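PDB 5EUF: protease from Helicobacter pylori, which probably cleaves the cytoplasmic tail of human junctional adhesion molecule A as a zinc-dependent M16-family peptidase, compromising the gastric epithelial barrier. Local coordinates for residues L347-I350 and K351-K355; D380-G383 and L384-Q388; D398-R401 and V402-Y406; Y147-F150 and F151-Y155; S85-F88 and D89-R92. One frame throughout, in Å; residues are numbered along the deposited sequence.

Interaction 1: L347-I350 and K351-K355; sequences LDKI and KINQK
Ile352 N donates to Asp348 O at 2.9 Å, one of four successive i to i+4 bonds that tie residues 347-350 to 351-355 as consecutive turns of helix 344-361. Lys351 N to Leu347 O, Asn353 N to Lys349 O and Gln354 N to Ile350 O complete the ladder. Side chains about one turn apart cross on two sides of the helix. Lys351 keeps CG beside its own backbone N (chi1 -69°) and then runs out fully extended, which lays its CE against Leu347 CG at 4.0 Å while the ammonium group travels on to the carbonyl oxygens of Leu392 and Leu394. On another side of the helix Lys349 bends at its second torsion, and its CD comes to 3.7 Å from the CG2 branch of Ile352, the two chains meeting at a slant. The same lysine passes the amide of Asn353, Lys349 CE lying 3.7 Å from Asn353 OD1. Leu347 also packs on Val396 and Leu399, Ile350 on Phe391. The chemistry is thus divided: both lysines use their methylene chains for packing within the helix, and Lys351 carries its charge to carbonyls beyond it, joining helix 344-361 to the chain at the end of helix 387-392.

Interaction 2: D380-G383 and L384-Q388; sequences DLQG and LTDYQ
A short helix, 381-385, begins just after its N-cap residue Asp380, and residues 380-388 carry the chain through it and on into helix 387-392. Three backbone bonds of the i to i+4 kind hold the first part: Leu384 N to Asp380 O, Thr385 N to Leu381 O and Asp386 N to Gln382 O. The last of these acceptors has a second donor. Thr385 OG1 gives a hydrogen bond to Gln382 O at 2.9 Å, and the hydroxyl and Asp386 N come to that oxygen from the same face of the carbonyl plane. A chi1 of 61° sets OG1 between the threonine's own N and carbonyl carbon, turning it back along the helix. Gln382 bends at its second torsion, which brings its amide over to Asp386. Amide and carboxylate are steeply inclined, with their planes 68° apart, and the bond between them is tilted from both.

Leu384 turns to Leu5 and Tyr375, placing the helix against the N-terminal segment and helix 365-376. Farther along, in helix 387-392, Tyr387 OH bonds to Asp270 and the Tyr387 side chain lies about 6 Å from a bound zinc ion, away from the annotated metal site. At the surface, Gln382 NE2 meets Asp386 OD2 on its syn side at 2.7 Å, 30° out of the carboxylate plane.

Interaction 3: D398-R401 and V402-Y406; sequences DLVR and VANEY
Val400 and Asn404 lie side by side and point the same way on helix 396-406, one turn apart, with Val400 CG1 3.5 Å from Asn404 ND2. Chi1 of -75° keeps the asparagine's CG beside its own N, and from there the amide folds back over the preceding turn. Val400 O is gripped twice by this one residue: by Asn404 ND2 at 2.8 Å and by Asn404 N at 3.0 Å. The donors arrive from opposite faces of the carbonyl plane, and the side-chain bond is nearly straight, 173° at the hydrogen, with the oxygen in the plane of the amide. Asn404 ND2 also serves Lys338 O, which links this helix to the end of helix 323-338.

Around the helix, Arg401 crosses Val402 at a slant. Its chain bends at the third torsion and brings Arg401 NH2 to 3.7 Å from Val402 CG2. Val402 is otherwise buried against Ala268, Leu269 and Leu272 of helix 266-276. The guanidinium makes two salt bridges, through NH1 with Asp398 one turn back and through NH2 with Asp265, which also accepts from Tyr406 OH; together they probably restrict its rotation. Toward Asp398 the bridge is flat on the arginine side: Arg401 NH1 reaches Asp398 OD1 at 2.7 Å on its anti side, with the oxygen in the guanidinium plane.

Interaction 4: Y147-F150 and F151-Y155; sequences YFRF and FNTAY
Phe151 is the ring shared by two edge-to-face pairs. Its edge points at the face of Tyr147 in a T-shaped pair, ring centroids 5.2 Å apart and planes at 69°, with Phe151 CE2 above the tyrosine ring toward its rim. In turn the edge of Phe150 is directed at a face of Phe151, the planes at 90°, so the shared ring is edge to one neighbour and face to the other. Over one face of Phe150 lies the methyl of Ala154, a CH-pi contact with CB 4.3 Å from the ring centroid.

This aromatic cluster runs along helix 142-154 near its C-terminal end, and Tyr147 and Phe150 both have CG anti to their backbone N while Phe151 has CG beside its N (chi1 -79°), which turns its ring back toward the preceding turn. Where the helix ends, the backbone bonding changes: Phe150 O accepts from Ala154 N at 2.8 Å and also from Thr153 N at 2.9 Å. Thr153 OG1 donates to Arg149 O at 2.8 Å, beside a weak bond from Thr153 N to the same oxygen. On another side, Arg149 NH1 makes a weak bond to Asn152 OD1, while Asn152 ND2 bonds to His161 O.

Farther out, Phe150 rests on Val310, Leu312 and Thr413 of the five-stranded sheet, Phe151 meets Phe88, and Asn152 packs against Val156 of the second subunit.

Interaction 5: S85-F88 and D89-R92; sequences STSF and DITR
Residues 85-92 turn back on themselves as the end of a beta hairpin, with Ser85 and Arg92 an antiparallel hydrogen-bonded pair, Ser85 N to Arg92 O 3.0 Å and Arg92 N to Ser85 O 2.9 Å, and Thr86 with Thr91 the non-hydrogen-bonded pair beside it. Nearer the turn Ile90 O takes two donors from one residue, Ser87 N at 3.1 Å and Ser87 OG at 3.2 Å. With chi1 of 59° OG lies between the serine's own N and carbonyl carbon, and it reaches Ile90 O in the carbonyl plane, on a lone pair. The threonines lie side by side and point the same way, with Thr86 CG2 touching Thr91 CG2 at 3.6 Å. Their hydroxyls have outside partners: Thr91 OG1 bonds to Val39 O, and Thr86 OG1 to Glu56 OE1, the probable active-site proton acceptor. The Thr86 side chain, about 6 Å from the bound zinc, is thus a second-shell residue that may position this carboxylate.

At the turn, Asp89 bonds to Tyr160 and to the backbone of Gln306. Strand 81-86 is an outermost strand of the six-stranded sheet within the chain; strand 91-98 lies between it and strand 30-37, where Arg92 forms salt bridges with Glu32 and Asp34.

In the fold
Interactions 5, 4, 1, 2 and 3 follow in that order along the chain. Interactions 4 and 5 both belong to the insulinase-type (M16) domain and touch, Phe151 CZ lying 3.7 Å from Phe88 CZ, with centres about 18 Å apart; the hairpin beside the probable catalytic glutamate thus leans on helix 142-154. Interactions 1, 2 and 3 belong to the run of helices from 344 to 406. Helix 344-361 contacts both others, through Gln354 with Gln388 and through Leu347 with Leu399, whereas interactions 2 and 3 stay about 11 Å apart at their nearest atoms. Centres of interactions 1 and 4 are about 32 Å apart, the former among these later helices, the latter beside the hairpin near the zinc site.

Interaction 1: L347-I350 and K351-K355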
loop_
_atom_site.group_PDB
_atom_site.type_symbol
_atom_site.label_atom_id
_atom_site.label_comp_id
_atom_site.label_asym_id
_atom_site.label_seq_id
_atom_site.Cartn_x
_atom_site.Cartn_y
_atom_site.Cartn_z
ATOM N N LEU B 347 14.367 -30.681 22.025
ATOM C CA LEU B 347 14.492 -29.439 22.777
ATOM C C LEU B 347 15.909 -29.253 23.315
ATOM O O LEU B 347 16.418 -28.137 23.385
ATOM C CB LEU B 347 13.488 -29.411 23.931
ATOM C CG LEU B 347 13.551 -28.196 24.860
ATOM C CD1 LEU B 347 13.061 -26.941 24.150
ATOM C CD2 LEU B 347 12.766 -28.441 26.140
ATOM N N ASP B 348 16.545 -30.359 23.685
ATOM C CA ASP B 348 17.881 -30.310 24.260
ATOM C C ASP B 348 18.926 -29.961 23.206
ATOM O O ASP B 348 19.885 -29.240 23.487
ATOM C CB ASP B 348 18.228 -31.645 24.921
ATOM C CG ASP B 348 19.374 -31.528 25.901
ATOM O OD1 ASP B 348 19.408 -30.537 26.661
ATOM O OD2 ASP B 348 20.241 -32.426 25.913
ATOM N N LYS B 349 18.737 -30.473 21.993
ATOM C CA LYS B 349 19.679 -30.214 20.909
ATOM C C LYS B 349 19.647 -28.744 20.519
ATOM O O LYS B 349 20.669 -28.166 20.152
ATOM C CB LYS B 349 19.373 -31.090 19.692
ATOM C CG LYS B 349 20.525 -31.165 18.701
ATOM C CD LYS B 349 21.799 -31.629 19.399
ATOM C CE LYS B 349 23.009 -31.577 18.478
ATOM N NZ LYS B 349 24.256 -31.998 19.183
ATOM N N ILE B 350 18.466 -28.144 20.606
ATOM C CA ILE B 350 18.312 -26.722 20.335
ATOM C C ILE B 350 19.111 -25.901 21.344
ATOM O O ILE B 350 19.789 -24.940 20.982
ATOM C CB ILE B 350 16.828 -26.298 20.375
ATOM C CG1 ILE B 350 16.027 -27.079 19.334
ATOM C CG2 ILE B 350 16.684 -24.808 20.130
ATOM C CD1 ILE B 350 16.570 -26.950 17.929
ATOM N N LYS B 351 19.048 -26.301 22.610
ATOM C CA LYS B 351 19.698 -25.548 23.677
ATOM C C LYS B 351 21.213 -25.724 23.683
ATOM O O LYS B 351 21.945 -24.789 24.006
ATOM C CB LYS B 351 19.125 -25.948 25.038
ATOM C CG LYS B 351 17.690 -25.502 25.249
ATOM C CD LYS B 351 17.206 -25.816 26.652
ATOM C CE LYS B 351 15.748 -25.421 26.826
ATOM N NZ LYS B 351 15.230 -25.746 28.186
ATOM N N ILE B 352 21.689 -26.915 23.333
ATOM C CA ILE B 352 23.127 -27.157 23.337
ATOM C C ILE B 352 23.773 -26.445 22.149
ATOM O O ILE B 352 24.913 -25.987 22.237
ATOM C CB ILE B 352 23.465 -28.674 23.318
ATOM C CG1 ILE B 352 24.970 -28.894 23.485
ATOM C CG2 ILE B 352 22.967 -29.336 22.050
ATOM C CD1 ILE B 352 25.391 -30.346 23.391
ATOM N N ASN B 353 23.031 -26.323 21.051
ATOM C CA ASN B 353 23.533 -25.624 19.873
ATOM C C ASN B 353 23.549 -24.118 20.088
ATOM O O ASN B 353 24.425 -23.417 19.578
ATOM C CB ASN B 353 22.694 -25.966 18.641
ATOM C CG ASN B 353 22.882 -27.398 18.188
ATOM O OD1 ASN B 353 23.902 -28.027 18.479
ATOM N ND2 ASN B 353 21.896 -27.924 17.468
ATOM N N GLN B 354 22.576 -23.627 20.850
ATOM C CA GLN B 354 22.483 -22.207 21.159
ATOM C C GLN B 354 23.635 -21.771 22.062
ATOM O O GLN B 354 24.145 -20.657 21.940
ATOM C CB GLN B 354 21.133 -21.888 21.810
ATOM C CG GLN B 354 20.967 -20.440 22.244
ATOM C CD GLN B 354 21.216 -19.458 21.116
ATOM O OE1 GLN B 354 20.957 -19.752 19.949
ATOM N NE2 GLN B 354 21.731 -18.282 21.459
ATOM N N LYS B 355 24.038 -22.659 22.968
ATOM C CA LYS B 355 25.205 -22.418 23.810
ATOM C C LYS B 355 26.455 -22.273 22.952
ATOM O O LYS B 355 27.226 -21.327 23.116
ATOM C CB LYS B 355 25.397 -23.555 24.819
ATOM C CG LYS B 355 24.561 -23.447 26.086
ATOM C CD LYS B 355 24.769 -24.673 26.972
ATOM C CE LYS B 355 24.074 -24.536 28.324
ATOM N NZ LYS B 355 24.753 -23.563 29.230
#

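Interaction 2: D380-G383 and L384-Q388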
loop_
_atom_site.group_PDB
_atom_site.type_symbol
_atom_site.label_atom_id
_atom_site.label_comp_id
_atom_site.label_asym_id
_atom_site.label_seq_id
_atom_site.Cartn_x
_atom_site.Cartn_y
_atom_site.Cartn_z
ATOM N N ASP B 380 16.812 -1.959 23.805
ATOM C CA ASP B 380 16.399 -3.183 24.479
ATOM C C ASP B 380 17.609 -4.035 24.864
ATOM O O ASP B 380 17.651 -5.232 24.585
ATOM C CB ASP B 380 15.449 -3.980 23.582
ATOM C CG ASP B 380 14.763 -5.114 24.316
ATOM O OD1 ASP B 380 14.479 -4.956 25.523
ATOM O OD2 ASP B 380 14.514 -6.163 23.684
ATOM N N LEU B 381 18.594 -3.414 25.505
ATOM C CA LEU B 381 19.797 -4.134 25.909
ATOM C C LEU B 381 19.491 -5.097 27.048
ATOM O O LEU B 381 20.141 -6.134 27.189
ATOM C CB LEU B 381 20.901 -3.166 26.331
ATOM C CG LEU B 381 21.442 -2.207 25.273
ATOM C CD1 LEU B 381 20.629 -0.917 25.239
ATOM C CD2 LEU B 381 22.910 -1.921 25.533
ATOM N N GLN B 382 18.501 -4.742 27.861
ATOM C CA GLN B 382 18.063 -5.604 28.950
ATOM C C GLN B 382 17.534 -6.915 28.393
ATOM O O GLN B 382 17.772 -7.983 28.955
ATOM C CB GLN B 382 16.989 -4.918 29.793
ATOM C CG GLN B 382 16.512 -5.749 30.973
ATOM C CD GLN B 382 17.622 -6.035 31.969
ATOM O OE1 GLN B 382 18.551 -5.240 32.128
ATOM N NE2 GLN B 382 17.535 -7.179 32.641
ATOM N N GLY B 383 16.813 -6.822 27.280
ATOM C CA GLY B 383 16.301 -7.997 26.605
ATOM C C GLY B 383 17.441 -8.861 26.113
ATOM O O GLY B 383 17.391 -10.085 26.225
ATOM N N LEU B 384 18.477 -8.217 25.583
ATOM C CA LEU B 384 19.634 -8.923 25.041
ATOM C C LEU B 384 20.379 -9.701 26.119
ATOM O O LEU B 384 20.746 -10.861 25.916
ATOM C CB LEU B 384 20.586 -7.940 24.354
ATOM C CG LEU B 384 21.908 -8.500 23.823
ATOM C CD1 LEU B 384 21.672 -9.693 22.907
ATOM C CD2 LEU B 384 22.699 -7.416 23.099
ATOM N N THR B 385 20.600 -9.063 27.263
ATOM C CA THR B 385 21.319 -9.704 28.358
ATOM C C THR B 385 20.518 -10.869 28.929
ATOM O O THR B 385 21.082 -11.892 29.310
ATOM C CB THR B 385 21.644 -8.705 29.489
ATOM O OG1 THR B 385 20.429 -8.172 30.028
ATOM C CG2 THR B 385 22.504 -7.562 28.967
ATOM N N ASP B 386 19.197 -10.713 28.975
ATOM C CA ASP B 386 18.325 -11.730 29.555
ATOM C C ASP B 386 17.989 -12.851 28.578
ATOM O O ASP B 386 17.255 -13.774 28.924
ATOM C CB ASP B 386 17.023 -11.099 30.059
ATOM C CG ASP B 386 17.233 -10.198 31.258
ATOM O OD1 ASP B 386 18.250 -10.368 31.965
ATOM O OD2 ASP B 386 16.374 -9.323 31.499
ATOM N N TYR B 387 18.525 -12.770 27.363
ATOM C CA TYR B 387 18.153 -13.700 26.296
ATOM C C TYR B 387 18.544 -15.143 26.610
ATOM O O TYR B 387 17.690 -16.032 26.636
ATOM C CB TYR B 387 18.788 -13.263 24.974
ATOM C CG TYR B 387 18.321 -14.044 23.765
ATOM C CD1 TYR B 387 19.014 -15.164 23.325
ATOM C CD2 TYR B 387 17.191 -13.654 23.056
ATOM C CE1 TYR B 387 18.593 -15.878 22.217
ATOM C CE2 TYR B 387 16.762 -14.362 21.945
ATOM C CZ TYR B 387 17.467 -15.472 21.530
ATOM O OH TYR B 387 17.045 -16.181 20.425
ATOM N N GLN B 388 19.834 -15.362 26.851
ATOM C CA GLN B 388 20.373 -16.701 27.077
ATOM C C GLN B 388 19.641 -17.469 28.170
ATOM O O GLN B 388 19.306 -18.640 27.992
ATOM C CB GLN B 388 21.859 -16.619 27.422
ATOM C CG GLN B 388 22.746 -16.391 26.219
ATOM C CD GLN B 388 22.557 -17.457 25.162
ATOM O OE1 GLN B 388 22.177 -17.162 24.030
ATOM N NE2 GLN B 388 22.817 -18.707 25.529
#

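Interaction 3: D398-R401 and V402-Y406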
loop_
_atom_site.group_PDB
_atom_site.type_symbol
_atom_site.label_atom_id
_atom_site.label_comp_id
_atom_site.label_asym_id
_atom_site.label_seq_id
_atom_site.Cartn_x
_atom_site.Cartn_y
_atom_site.Cartn_z
ATOM N N ASP B 398 6.330 -24.239 26.256
ATOM C CA ASP B 398 6.480 -22.859 25.801
ATOM C C ASP B 398 6.484 -22.802 24.279
ATOM O O ASP B 398 5.851 -21.937 23.675
ATOM C CB ASP B 398 7.762 -22.233 26.359
ATOM C CG ASP B 398 7.696 -22.003 27.858
ATOM O OD1 ASP B 398 6.588 -21.735 28.371
ATOM O OD2 ASP B 398 8.752 -22.090 28.523
ATOM N N LEU B 399 7.194 -23.740 23.663
ATOM C CA LEU B 399 7.264 -23.816 22.211
ATOM C C LEU B 399 5.902 -24.150 21.606
ATOM O O LEU B 399 5.548 -23.646 20.542
ATOM C CB LEU B 399 8.299 -24.858 21.781
ATOM C CG LEU B 399 9.776 -24.453 21.757
ATOM C CD1 LEU B 399 10.296 -24.108 23.144
ATOM C CD2 LEU B 399 10.609 -25.564 21.135
ATOM N N VAL B 400 5.140 -24.996 22.293
ATOM C CA VAL B 400 3.842 -25.438 21.792
ATOM C C VAL B 400 2.764 -24.375 22.018
ATOM O O VAL B 400 1.875 -24.197 21.185
ATOM C CB VAL B 400 3.412 -26.768 22.448
ATOM C CG1 VAL B 400 2.061 -27.221 21.915
ATOM C CG2 VAL B 400 4.461 -27.838 22.200
ATOM N N ARG B 401 2.848 -23.667 23.142
ATOM C CA ARG B 401 1.940 -22.552 23.410
ATOM C C ARG B 401 2.081 -21.474 22.343
ATOM O O ARG B 401 1.092 -21.024 21.765
ATOM C CB ARG B 401 2.207 -21.942 24.788
ATOM C CG ARG B 401 1.377 -20.692 25.071
ATOM C CD ARG B 401 1.906 -19.902 26.263
ATOM N NE ARG B 401 3.157 -19.208 25.963
ATOM C CZ ARG B 401 4.348 -19.569 26.432
ATOM N NH1 ARG B 401 4.456 -20.620 27.234
ATOM N NH2 ARG B 401 5.430 -18.875 26.104
ATOM N N VAL B 402 3.320 -21.064 22.096
ATOM C CA VAL B 402 3.619 -20.038 21.108
ATOM C C VAL B 402 3.194 -20.494 19.716
ATOM O O VAL B 402 2.684 -19.702 18.920
ATOM C CB VAL B 402 5.120 -19.688 21.114
ATOM C CG1 VAL B 402 5.458 -18.744 19.977
ATOM C CG2 VAL B 402 5.505 -19.070 22.446
ATOM N N ALA B 403 3.390 -21.781 19.439
ATOM C CA ALA B 403 2.987 -22.365 18.166
ATOM C C ALA B 403 1.488 -22.200 17.935
ATOM O O ALA B 403 1.070 -21.593 16.950
ATOM C CB ALA B 403 3.374 -23.831 18.111
ATOM N N ASN B 404 0.682 -22.730 18.851
ATOM C CA ASN B 404 -0.772 -22.637 18.732
ATOM C C ASN B 404 -1.289 -21.204 18.786
ATOM O O ASN B 404 -2.384 -20.909 18.302
ATOM C CB ASN B 404 -1.446 -23.460 19.830
ATOM C CG ASN B 404 -1.384 -24.945 19.562
ATOM O OD1 ASN B 404 -2.343 -25.539 19.068
ATOM N ND2 ASN B 404 -0.249 -25.556 19.879
ATOM N N GLU B 405 -0.499 -20.315 19.376
ATOM C CA GLU B 405 -0.908 -18.929 19.543
ATOM C C GLU B 405 -0.890 -18.164 18.227
ATOM O O GLU B 405 -1.812 -17.406 17.928
ATOM C CB GLU B 405 -0.003 -18.229 20.556
ATOM C CG GLU B 405 -0.368 -16.778 20.816
ATOM C CD GLU B 405 -1.611 -16.627 21.672
ATOM O OE1 GLU B 405 -2.036 -17.627 22.289
ATOM O OE2 GLU B 405 -2.160 -15.507 21.729
ATOM N N TYR B 406 0.159 -18.371 17.438
ATOM C CA TYR B 406 0.382 -17.543 16.260
ATOM C C TYR B 406 0.250 -18.304 14.946
ATOM O O TYR B 406 0.001 -17.702 13.902
ATOM C CB TYR B 406 1.764 -16.891 16.340
ATOM C CG TYR B 406 2.016 -16.164 17.643
ATOM C CD1 TYR B 406 1.292 -15.027 17.975
ATOM C CD2 TYR B 406 2.976 -16.614 18.539
ATOM C CE1 TYR B 406 1.517 -14.359 19.164
ATOM C CE2 TYR B 406 3.209 -15.952 19.732
ATOM C CZ TYR B 406 2.477 -14.824 20.036
ATOM O OH TYR B 406 2.701 -14.160 21.219
#

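Interaction 4: Y147-F150 and F151-Y155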
loop_
_atom_site.group_PDB
_atom_site.type_symbol
_atom_site.label_atom_id
_atom_site.label_comp_id
_atom_site.label_asym_id
_atom_site.label_seq_id
_atom_site.Cartn_x
_atom_site.Cartn_y
_atom_site.Cartn_z
ATOM N N TYR B 147 9.696 -13.032 -2.056
ATOM C CA TYR B 147 9.919 -12.245 -0.847
ATOM C C TYR B 147 9.117 -10.944 -0.888
ATOM O O TYR B 147 8.466 -10.565 0.088
ATOM C CB TYR B 147 11.416 -11.954 -0.697
ATOM C CG TYR B 147 11.860 -11.451 0.659
ATOM C CD1 TYR B 147 11.899 -12.299 1.759
ATOM C CD2 TYR B 147 12.283 -10.137 0.828
ATOM C CE1 TYR B 147 12.319 -11.842 2.998
ATOM C CE2 TYR B 147 12.708 -9.673 2.061
ATOM C CZ TYR B 147 12.723 -10.530 3.141
ATOM O OH TYR B 147 13.146 -10.071 4.367
ATOM N N PHE B 148 9.159 -10.274 -2.035
ATOM C CA PHE B 148 8.478 -8.996 -2.210
ATOM C C PHE B 148 6.962 -9.164 -2.238
ATOM O O PHE B 148 6.240 -8.487 -1.504
ATOM C CB PHE B 148 8.955 -8.318 -3.492
ATOM C CG PHE B 148 8.588 -6.865 -3.588
ATOM C CD1 PHE B 148 9.367 -5.900 -2.970
ATOM C CD2 PHE B 148 7.476 -6.463 -4.308
ATOM C CE1 PHE B 148 9.038 -4.560 -3.062
ATOM C CE2 PHE B 148 7.143 -5.125 -4.405
ATOM C CZ PHE B 148 7.925 -4.172 -3.782
ATOM N N ARG B 149 6.484 -10.074 -3.084
ATOM C CA ARG B 149 5.050 -10.306 -3.233
ATOM C C ARG B 149 4.411 -10.821 -1.944
ATOM O O ARG B 149 3.209 -10.649 -1.733
ATOM C CB ARG B 149 4.780 -11.291 -4.375
ATOM C CG ARG B 149 5.129 -10.766 -5.764
ATOM C CD ARG B 149 4.206 -9.635 -6.209
ATOM N NE ARG B 149 2.821 -10.072 -6.379
ATOM C CZ ARG B 149 1.847 -9.832 -5.504
ATOM N NH1 ARG B 149 2.099 -9.153 -4.395
ATOM N NH2 ARG B 149 0.617 -10.268 -5.741
ATOM N N PHE B 150 5.205 -11.449 -1.082
ATOM C CA PHE B 150 4.679 -11.922 0.194
ATOM C C PHE B 150 4.288 -10.751 1.082
ATOM O O PHE B 150 3.168 -10.694 1.591
ATOM C CB PHE B 150 5.691 -12.809 0.928
ATOM C CG PHE B 150 5.251 -13.201 2.315
ATOM C CD1 PHE B 150 4.419 -14.291 2.513
ATOM C CD2 PHE B 150 5.660 -12.470 3.423
ATOM C CE1 PHE B 150 4.006 -14.647 3.789
ATOM C CE2 PHE B 150 5.251 -12.818 4.698
ATOM C CZ PHE B 150 4.423 -13.907 4.882
ATOM N N PHE B 151 5.216 -9.819 1.268
ATOM C CA PHE B 151 4.973 -8.686 2.151
ATOM C C PHE B 151 3.876 -7.774 1.604
ATOM O O PHE B 151 3.183 -7.105 2.369
ATOM C CB PHE B 151 6.266 -7.904 2.385
ATOM C CG PHE B 151 7.182 -8.546 3.388
ATOM C CD1 PHE B 151 6.983 -8.358 4.746
ATOM C CD2 PHE B 151 8.237 -9.347 2.977
ATOM C CE1 PHE B 151 7.822 -8.953 5.676
ATOM C CE2 PHE B 151 9.080 -9.945 3.903
ATOM C CZ PHE B 151 8.872 -9.747 5.252
ATOM N N ASN B 152 3.712 -7.759 0.284
ATOM C CA ASN B 152 2.585 -7.064 -0.331
ATOM C C ASN B 152 1.257 -7.648 0.137
ATOM O O ASN B 152 0.268 -6.929 0.297
ATOM C CB ASN B 152 2.658 -7.136 -1.859
ATOM C CG ASN B 152 3.835 -6.375 -2.428
ATOM O OD1 ASN B 152 4.287 -6.654 -3.540
ATOM N ND2 ASN B 152 4.339 -5.408 -1.670
ATOM N N THR B 153 1.247 -8.960 0.353
ATOM C CA THR B 153 0.031 -9.674 0.722
ATOM C C THR B 153 -0.203 -9.653 2.230
ATOM O O THR B 153 -1.308 -9.360 2.690
ATOM C CB THR B 153 0.080 -11.139 0.241
ATOM O OG1 THR B 153 0.490 -11.182 -1.131
ATOM C CG2 THR B 153 -1.283 -11.799 0.381
ATOM N N ALA B 154 0.844 -9.964 2.988
ATOM C CA ALA B 154 0.747 -10.089 4.438
ATOM C C ALA B 154 0.411 -8.761 5.110
ATOM O O ALA B 154 -0.341 -8.724 6.085
ATOM C CB ALA B 154 2.045 -10.650 5.003
ATOM N N TYR B 155 0.982 -7.679 4.589
ATOM C CA TYR B 155 0.725 -6.341 5.112
ATOM C C TYR B 155 -0.003 -5.495 4.074
ATOM O O TYR B 155 0.288 -5.571 2.879
ATOM C CB TYR B 155 2.026 -5.652 5.522
ATOM C CG TYR B 155 2.772 -6.314 6.661
ATOM C CD1 TYR B 155 2.484 -5.999 7.985
ATOM C CD2 TYR B 155 3.781 -7.236 6.413
ATOM C CE1 TYR B 155 3.170 -6.588 9.030
ATOM C CE2 TYR B 155 4.475 -7.832 7.454
ATOM C CZ TYR B 155 4.165 -7.502 8.759
ATOM O OH TYR B 155 4.853 -8.095 9.795
#

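Interaction 5: S85-F88 and D89-R92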
loop_
_atom_site.group_PDB
_atom_site.type_symbol
_atom_site.label_atom_id
_atom_site.label_comp_id
_atom_site.label_asym_id
_atom_site.label_seq_id
_atom_site.Cartn_x
_atom_site.Cartn_y
_atom_site.Cartn_z
ATOM N N SER B 85 24.348 -2.284 5.114
ATOM C CA SER B 85 23.090 -2.981 4.885
ATOM C C SER B 85 21.906 -2.172 5.389
ATOM O O SER B 85 21.969 -1.548 6.449
ATOM C CB SER B 85 23.098 -4.349 5.567
ATOM O OG SER B 85 22.828 -4.222 6.951
ATOM N N THR B 86 20.827 -2.188 4.618
ATOM C CA THR B 86 19.581 -1.566 5.037
ATOM C C THR B 86 18.497 -2.630 5.154
ATOM O O THR B 86 18.356 -3.484 4.278
ATOM C CB THR B 86 19.131 -0.473 4.053
ATOM O OG1 THR B 86 18.994 -1.036 2.744
ATOM C CG2 THR B 86 20.153 0.646 4.002
ATOM N N SER B 87 17.743 -2.589 6.244
ATOM C CA SER B 87 16.629 -3.509 6.411
ATOM C C SER B 87 15.340 -2.729 6.608
ATOM O O SER B 87 15.259 -1.548 6.270
ATOM C CB SER B 87 16.873 -4.454 7.589
ATOM O OG SER B 87 17.050 -3.733 8.795
ATOM N N PHE B 88 14.333 -3.396 7.157
ATOM C CA PHE B 88 13.047 -2.765 7.399
ATOM C C PHE B 88 13.141 -1.637 8.421
ATOM O O PHE B 88 12.460 -0.619 8.298
ATOM C CB PHE B 88 12.032 -3.802 7.877
ATOM C CG PHE B 88 11.632 -4.790 6.823
ATOM C CD1 PHE B 88 12.387 -5.928 6.600
ATOM C CD2 PHE B 88 10.492 -4.585 6.063
ATOM C CE1 PHE B 88 12.016 -6.841 5.631
ATOM C CE2 PHE B 88 10.116 -5.496 5.094
ATOM C CZ PHE B 88 10.878 -6.624 4.878
ATOM N N ASP B 89 13.995 -1.820 9.424
ATOM C CA ASP B 89 13.983 -0.952 10.597
ATOM C C ASP B 89 15.272 -0.168 10.814
ATOM O O ASP B 89 15.252 0.918 11.393
ATOM C CB ASP B 89 13.691 -1.784 11.847
ATOM C CG ASP B 89 12.435 -2.615 11.709
ATOM O OD1 ASP B 89 11.462 -2.127 11.100
ATOM O OD2 ASP B 89 12.419 -3.759 12.208
ATOM N N ILE B 90 16.388 -0.717 10.352
ATOM C CA ILE B 90 17.693 -0.158 10.685
ATOM C C ILE B 90 18.624 -0.080 9.476
ATOM O O ILE B 90 18.703 -1.013 8.677
ATOM C CB ILE B 90 18.363 -0.991 11.811
ATOM C CG1 ILE B 90 19.822 -0.580 12.013
ATOM C CG2 ILE B 90 18.273 -2.480 11.507
ATOM C CD1 ILE B 90 20.585 -1.508 12.940
ATOM N N THR B 91 19.303 1.055 9.335
ATOM C CA THR B 91 20.390 1.200 8.369
ATOM C C THR B 91 21.724 1.098 9.104
ATOM O O THR B 91 21.934 1.778 10.109
ATOM C CB THR B 91 20.317 2.540 7.612
ATOM O OG1 THR B 91 19.100 2.604 6.860
ATOM C CG2 THR B 91 21.495 2.676 6.664
ATOM N N ARG B 92 22.625 0.257 8.604
ATOM C CA ARG B 92 23.833 -0.079 9.354
ATOM C C ARG B 92 25.115 -0.057 8.519
ATOM O O ARG B 92 25.209 -0.714 7.483
ATOM C CB ARG B 92 23.657 -1.455 9.996
ATOM C CG ARG B 92 24.876 -1.995 10.717
ATOM C CD ARG B 92 24.503 -3.254 11.481
ATOM N NE ARG B 92 25.640 -3.856 12.166
ATOM C CZ ARG B 92 26.355 -4.866 11.682
ATOM N NH1 ARG B 92 27.373 -5.352 12.380
ATOM N NH2 ARG B 92 26.050 -5.392 10.503
#